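Local coordinates for DivIVA (Staphylococcus aureus, PDB 7O39), which probably acts as a coiled-coil scaffold and molecular ruler of the cell-division machinery, here seen as its dimeric N-terminal domain, at the interface of chains A and B. Numbering follows the deposited sequence. Chains: chain A/B, DivIVA.

Contact 1: the interface of chains A and B. Residues chain A 20-21; chain B 14-16, 21, 23.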
# COMPACT_ATOMS: atom_id res chain seq x y z
N GLY A 20 6.54 -18.74 10.28
CA GLY A 20 5.85 -17.59 9.73
C GLY A 20 6.67 -16.93 8.67
O GLY A 20 7.63 -17.49 8.15
N LEU A 21 6.27 -15.71 8.32
CA LEU A 21 6.90 -14.99 7.22
C LEU A 21 8.18 -14.31 7.68
O LEU A 21 8.27 -13.79 8.80
CB LEU A 21 5.93 -13.94 6.68
CG LEU A 21 4.52 -14.42 6.33
CD1 LEU A 21 3.73 -13.24 5.75
CD2 LEU A 21 4.53 -15.61 5.38
N PHE B 14 6.22 -14.83 0.76
CA PHE B 14 7.44 -14.51 1.48
C PHE B 14 8.06 -15.82 1.92
O PHE B 14 7.37 -16.83 2.08
CB PHE B 14 7.14 -13.66 2.71
CG PHE B 14 6.50 -12.35 2.38
CD1 PHE B 14 7.28 -11.25 2.09
CD2 PHE B 14 5.12 -12.21 2.37
CE1 PHE B 14 6.70 -10.03 1.78
CE2 PHE B 14 4.54 -11.00 2.07
CZ PHE B 14 5.32 -9.91 1.78
N SER B 15 9.38 -15.80 2.11
CA SER B 15 10.06 -16.96 2.68
C SER B 15 9.46 -17.30 4.04
O SER B 15 9.06 -16.41 4.80
CB SER B 15 11.55 -16.67 2.86
OG SER B 15 12.15 -16.22 1.66
N ARG B 16 9.40 -18.59 4.35
CA ARG B 16 8.92 -19.07 5.63
C ARG B 16 10.12 -19.40 6.52
O ARG B 16 11.06 -20.07 6.08
CB ARG B 16 8.03 -20.31 5.47
CG ARG B 16 6.81 -20.09 4.57
CD ARG B 16 6.03 -18.86 4.99
NE ARG B 16 4.74 -18.74 4.32
CZ ARG B 16 3.59 -19.18 4.82
NH1 ARG B 16 3.55 -19.82 5.98
NH2 ARG B 16 2.46 -18.98 4.15
N LEU B 21 6.59 -13.89 11.13
CA LEU B 21 5.36 -13.15 11.34
C LEU B 21 4.14 -13.99 10.98
O LEU B 21 4.16 -14.76 10.01
CB LEU B 21 5.37 -11.90 10.46
CG LEU B 21 6.58 -10.97 10.58
CD1 LEU B 21 6.37 -9.73 9.71
CD2 LEU B 21 6.88 -10.58 12.02
N PRO B 23 1.24 -15.33 9.25
CA PRO B 23 0.98 -15.08 7.82
C PRO B 23 -0.36 -14.44 7.52
O PRO B 23 -0.46 -13.61 6.60
CB PRO B 23 1.12 -16.47 7.18
CG PRO B 23 2.07 -17.17 8.09
CD PRO B 23 1.70 -16.71 9.47
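Strand 20-21 of chain A meets strand 20-21 of chain B and, on another side, strand 16-17 of chain B with the loop before it and the first turn of helix 23-53 of the same chain. A:Leu21 and B:Leu21 pair antiparallel through their backbones: A:Leu21 N donates to B:Leu21 O at 2.9 Å, and B:Leu21 N returns the bond to A:Leu21 O at 2.9 Å. A:Leu21 is also bridged antiparallel to B:Arg16, so chain A's strand is inserted between two strands of chain B. Beside it, A:Gly20 brings its carbonyl O to 3.2 Å from B:Arg16 CA, and with no side chain it adds little bulk to this close approach.

The A:Leu21 side chain, its CG anti to the carbonyl carbon (chi1 -51°), spreads its two methyls over chain B. A:Leu21 CD1 reaches CD2 at the ring of B:Phe14, 3.8 Å away, the two side chains crossing obliquely. A:Leu21 CD2 lies alongside B:Arg16, 3.6 Å from its CD, where the arginine chain bends at chi2 (-51°). A:Leu21 CG rests 3.9 Å from B:Pro23 CA; a proline suits this first helical turn, where its nitrogen need not donate a helix bond. A branched leucine can thus touch ring, aliphatic chain and helix start at once. The reciprocal insertion of each chain's strand between strands of the other ties the two chains together at the head of the N-terminal domain.

Contact 2: the interface of chains A and B. Residues chain A 4, 33, 36-37, 40; chain B 33, 36-37, 40.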
# COMPACT_ATOMS: atom_id res chain seq x y z
N PHE A 4 -3.32 5.72 5.96
CA PHE A 4 -2.15 4.87 6.21
C PHE A 4 -0.90 5.72 6.04
O PHE A 4 -0.30 5.76 4.96
CB PHE A 4 -2.13 3.71 5.23
CG PHE A 4 -3.31 2.80 5.32
CD1 PHE A 4 -4.48 3.08 4.62
CD2 PHE A 4 -3.26 1.66 6.10
CE1 PHE A 4 -5.57 2.23 4.71
CE2 PHE A 4 -4.35 0.81 6.19
CZ PHE A 4 -5.51 1.10 5.50
N LEU A 33 5.26 -0.43 -0.45
CA LEU A 33 3.86 -0.06 -0.57
C LEU A 33 3.60 1.33 -0.01
O LEU A 33 2.81 2.10 -0.59
CB LEU A 33 2.96 -1.09 0.11
CG LEU A 33 2.99 -2.48 -0.53
CD1 LEU A 33 2.03 -3.42 0.19
CD2 LEU A 33 2.66 -2.44 -2.02
N GLU A 36 4.57 3.82 -2.61
CA GLU A 36 3.57 3.90 -3.67
C GLU A 36 2.38 4.74 -3.23
O GLU A 36 1.90 5.59 -3.99
CB GLU A 36 3.12 2.49 -4.06
CG GLU A 36 2.19 2.44 -5.27
N ILE A 37 1.91 4.52 -2.00
CA ILE A 37 0.79 5.28 -1.45
C ILE A 37 1.14 6.77 -1.39
O ILE A 37 0.35 7.62 -1.80
CB ILE A 37 0.38 4.72 -0.08
CG1 ILE A 37 -0.31 3.36 -0.28
CG2 ILE A 37 -0.51 5.70 0.68
CD1 ILE A 37 -0.49 2.54 0.99
N LEU A 40 1.07 8.33 -4.83
CA LEU A 40 -0.29 8.53 -5.33
C LEU A 40 -0.95 9.72 -4.65
O LEU A 40 -1.66 10.49 -5.30
CB LEU A 40 -1.11 7.26 -5.16
CG LEU A 40 -0.70 6.13 -6.10
CD1 LEU A 40 -1.28 4.81 -5.64
CD2 LEU A 40 -1.12 6.43 -7.54
N LEU B 33 -3.77 -2.37 2.34
CA LEU B 33 -2.90 -1.47 1.60
C LEU B 33 -3.20 -1.53 0.11
O LEU B 33 -3.20 -0.49 -0.57
CB LEU B 33 -1.44 -1.80 1.89
CG LEU B 33 -1.00 -1.55 3.33
CD1 LEU B 33 0.48 -1.89 3.51
CD2 LEU B 33 -1.26 -0.13 3.80
N GLU B 36 -6.24 0.50 -0.52
CA GLU B 36 -5.94 1.93 -0.48
C GLU B 36 -5.30 2.38 -1.79
O GLU B 36 -5.68 3.42 -2.35
CB GLU B 36 -5.04 2.24 0.71
CG GLU B 36 -4.62 3.71 0.82
CD GLU B 36 -5.76 4.67 1.12
OE1 GLU B 36 -6.91 4.22 1.29
OE2 GLU B 36 -5.50 5.90 1.19
N ILE B 37 -4.34 1.61 -2.30
CA ILE B 37 -3.70 1.95 -3.57
C ILE B 37 -4.74 2.00 -4.70
O ILE B 37 -4.76 2.93 -5.52
CB ILE B 37 -2.57 0.96 -3.86
CG1 ILE B 37 -1.40 1.22 -2.90
CG2 ILE B 37 -2.13 1.01 -5.31
CD1 ILE B 37 -0.35 0.10 -2.84
N LEU B 40 -6.85 5.15 -4.41
CA LEU B 40 -6.13 6.36 -4.80
C LEU B 40 -6.02 6.46 -6.31
O LEU B 40 -6.13 7.55 -6.88
CB LEU B 40 -4.76 6.40 -4.14
CG LEU B 40 -4.76 6.62 -2.62
CD1 LEU B 40 -3.39 6.31 -2.06
CD2 LEU B 40 -5.20 8.03 -2.23
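This patch belongs to the parallel coiled coil formed by helix 23-53 of each chain, with the N-terminal segment of chain A laid against it. Residues 33, 37 and 40, spaced by four and three, present aliphatic side chains to the partner helix as expected of a heptad core. A:Ile37 and B:Ile37 face each other across the two-fold axis, their CG1 atoms 3.6 Å apart and their side chains crossing at about a right angle. In A:Ile37, CG1 is anti to the carbonyl carbon (chi1 -72°), which sends this branch to its twin while CG2 turns to CD1 of B:Leu40, 4.0 Å away. A beta-branched residue thus serves two neighbours from one position. One layer on, A:Leu40 CB meets B:Leu40 CB at 3.9 Å, and A:Leu40 CD1 lies 3.9 Å from B:Ile37 CG2. On the other side of the isoleucines, CD1 of A:Leu33 approaches CD1 of B:Leu33 at 4.0 Å.

The flank is covered by A:Phe4, whose poorly ordered ring makes the details there less certain. Its CD2 comes within 3.5 Å of B:Leu33 CD2, so a large aromatic group shields the margin of the leucine. The CD1 side of the ring lies by B:Glu36, whose carboxylate plane is turned 49° from the ring. Here glutamate contributes its aliphatic stem: with CG anti to the backbone N (chi1 178°), B:Glu36 CG lies 3.9 Å from A:Phe4 CD1.

Contact 3: the interface of chains A and B. Residues chain A 40, 43-44; chain B 41, 44.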
# COMPACT_ATOMS: atom_id res chain seq x y z
N LEU A 40 1.07 8.33 -4.83
CA LEU A 40 -0.29 8.53 -5.33
C LEU A 40 -0.95 9.72 -4.65
O LEU A 40 -1.66 10.49 -5.30
CB LEU A 40 -1.11 7.26 -5.16
CG LEU A 40 -0.70 6.13 -6.10
CD1 LEU A 40 -1.28 4.81 -5.64
CD2 LEU A 40 -1.12 6.43 -7.54
N ASP A 43 0.41 12.74 -6.34
CA ASP A 43 -0.21 12.92 -7.65
C ASP A 43 -1.58 13.57 -7.51
O ASP A 43 -1.93 14.48 -8.28
CB ASP A 43 -0.38 11.56 -8.35
CG ASP A 43 0.92 10.85 -8.67
OD1 ASP A 43 1.99 11.48 -8.67
OD2 ASP A 43 0.83 9.64 -8.97
N LYS A 44 -2.38 13.09 -6.56
CA LYS A 44 -3.69 13.69 -6.33
C LYS A 44 -3.57 15.17 -5.97
O LYS A 44 -4.35 16.00 -6.46
CB LYS A 44 -4.41 12.97 -5.19
CG LYS A 44 -4.96 11.64 -5.59
CD LYS A 44 -5.57 10.94 -4.39
CE LYS A 44 -6.72 11.74 -3.80
NZ LYS A 44 -7.44 11.03 -2.71
N LYS B 41 -5.83 5.32 -6.99
CA LYS B 41 -5.80 5.33 -8.46
C LYS B 41 -7.15 5.75 -9.03
O LYS B 41 -7.21 6.51 -10.01
CB LYS B 41 -5.37 3.96 -8.97
CG LYS B 41 -3.90 3.64 -8.75
CD LYS B 41 -3.58 2.20 -9.11
CE LYS B 41 -2.12 1.85 -8.93
NZ LYS B 41 -1.92 0.40 -9.21
N LYS B 44 -7.47 9.50 -8.63
CA LYS B 44 -6.72 10.21 -9.67
C LYS B 44 -7.49 10.25 -10.98
O LYS B 44 -7.52 11.28 -11.66
CB LYS B 44 -5.38 9.53 -9.89
CG LYS B 44 -4.36 9.82 -8.85
CD LYS B 44 -3.08 9.03 -9.10
CE LYS B 44 -2.47 9.35 -10.46
NZ LYS B 44 -1.14 8.65 -10.68
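Here the interface is a parallel coiled-coil pairing of helix 23-53 from both chains, at a point where a lysine takes a core position; it joins the helices by a salt bridge as well as by apolar contacts, and so should help to hold the dimer together. B:Lys44 is the main participant, burying 70 Å² against chain A. Its chain runs across A:Leu40 at about a right angle, B:Lys44 CD lying 3.6 Å from CD2, one of the two methyls of A:Leu40. Beyond that it passes A:Asp43, with B:Lys44 CE 3.7 Å from A:Asp43 CB. Lysine can serve in the core because its methylenes fill the position while its ammonium group reaches out to the flanking acid.

That group, NZ of B:Lys44, donates a hydrogen bond and forms the salt bridge with the carboxylate oxygen OD2 of A:Asp43 at 2.8 Å. The nitrogen comes from above the carboxylate plane, 37° out of it. A bend at chi3 of B:Lys44 (59°), in a chain otherwise extended beyond CG, swings its end toward the acid. Aspartate's short side chain keeps the carboxylate near its own helix, leaving the long lysine to span the gap; the nearby ammonium would be expected to stabilise the negative charge. B:Lys41, extended beyond CG, meets the same methyl from another direction, with CG 4.1 Å from A:Leu40 CD2. Across the helix pair the two lysines meet through their stems, A:Lys44 CG standing 3.8 Å from B:Lys44 CG.

Contact 2 and contact 3 are neighbours on one helix pair, their C-alpha centres about 9 Å apart, and A:Leu40 belongs to both: it links the apolar core to the salt-bridged layer farther along. Contact 1 lies at the head of the domain, its C-alpha centre about 22 Å from that of contact 2 and about 31 Å from that of contact 3. Helix 23-53 connects all three, since it begins at contact 1 and runs through the others. The dimer is therefore secured by intertwined strands at one end and by a zipper of side chains along the rod, which would set both helices in register for the parallel coiled coil.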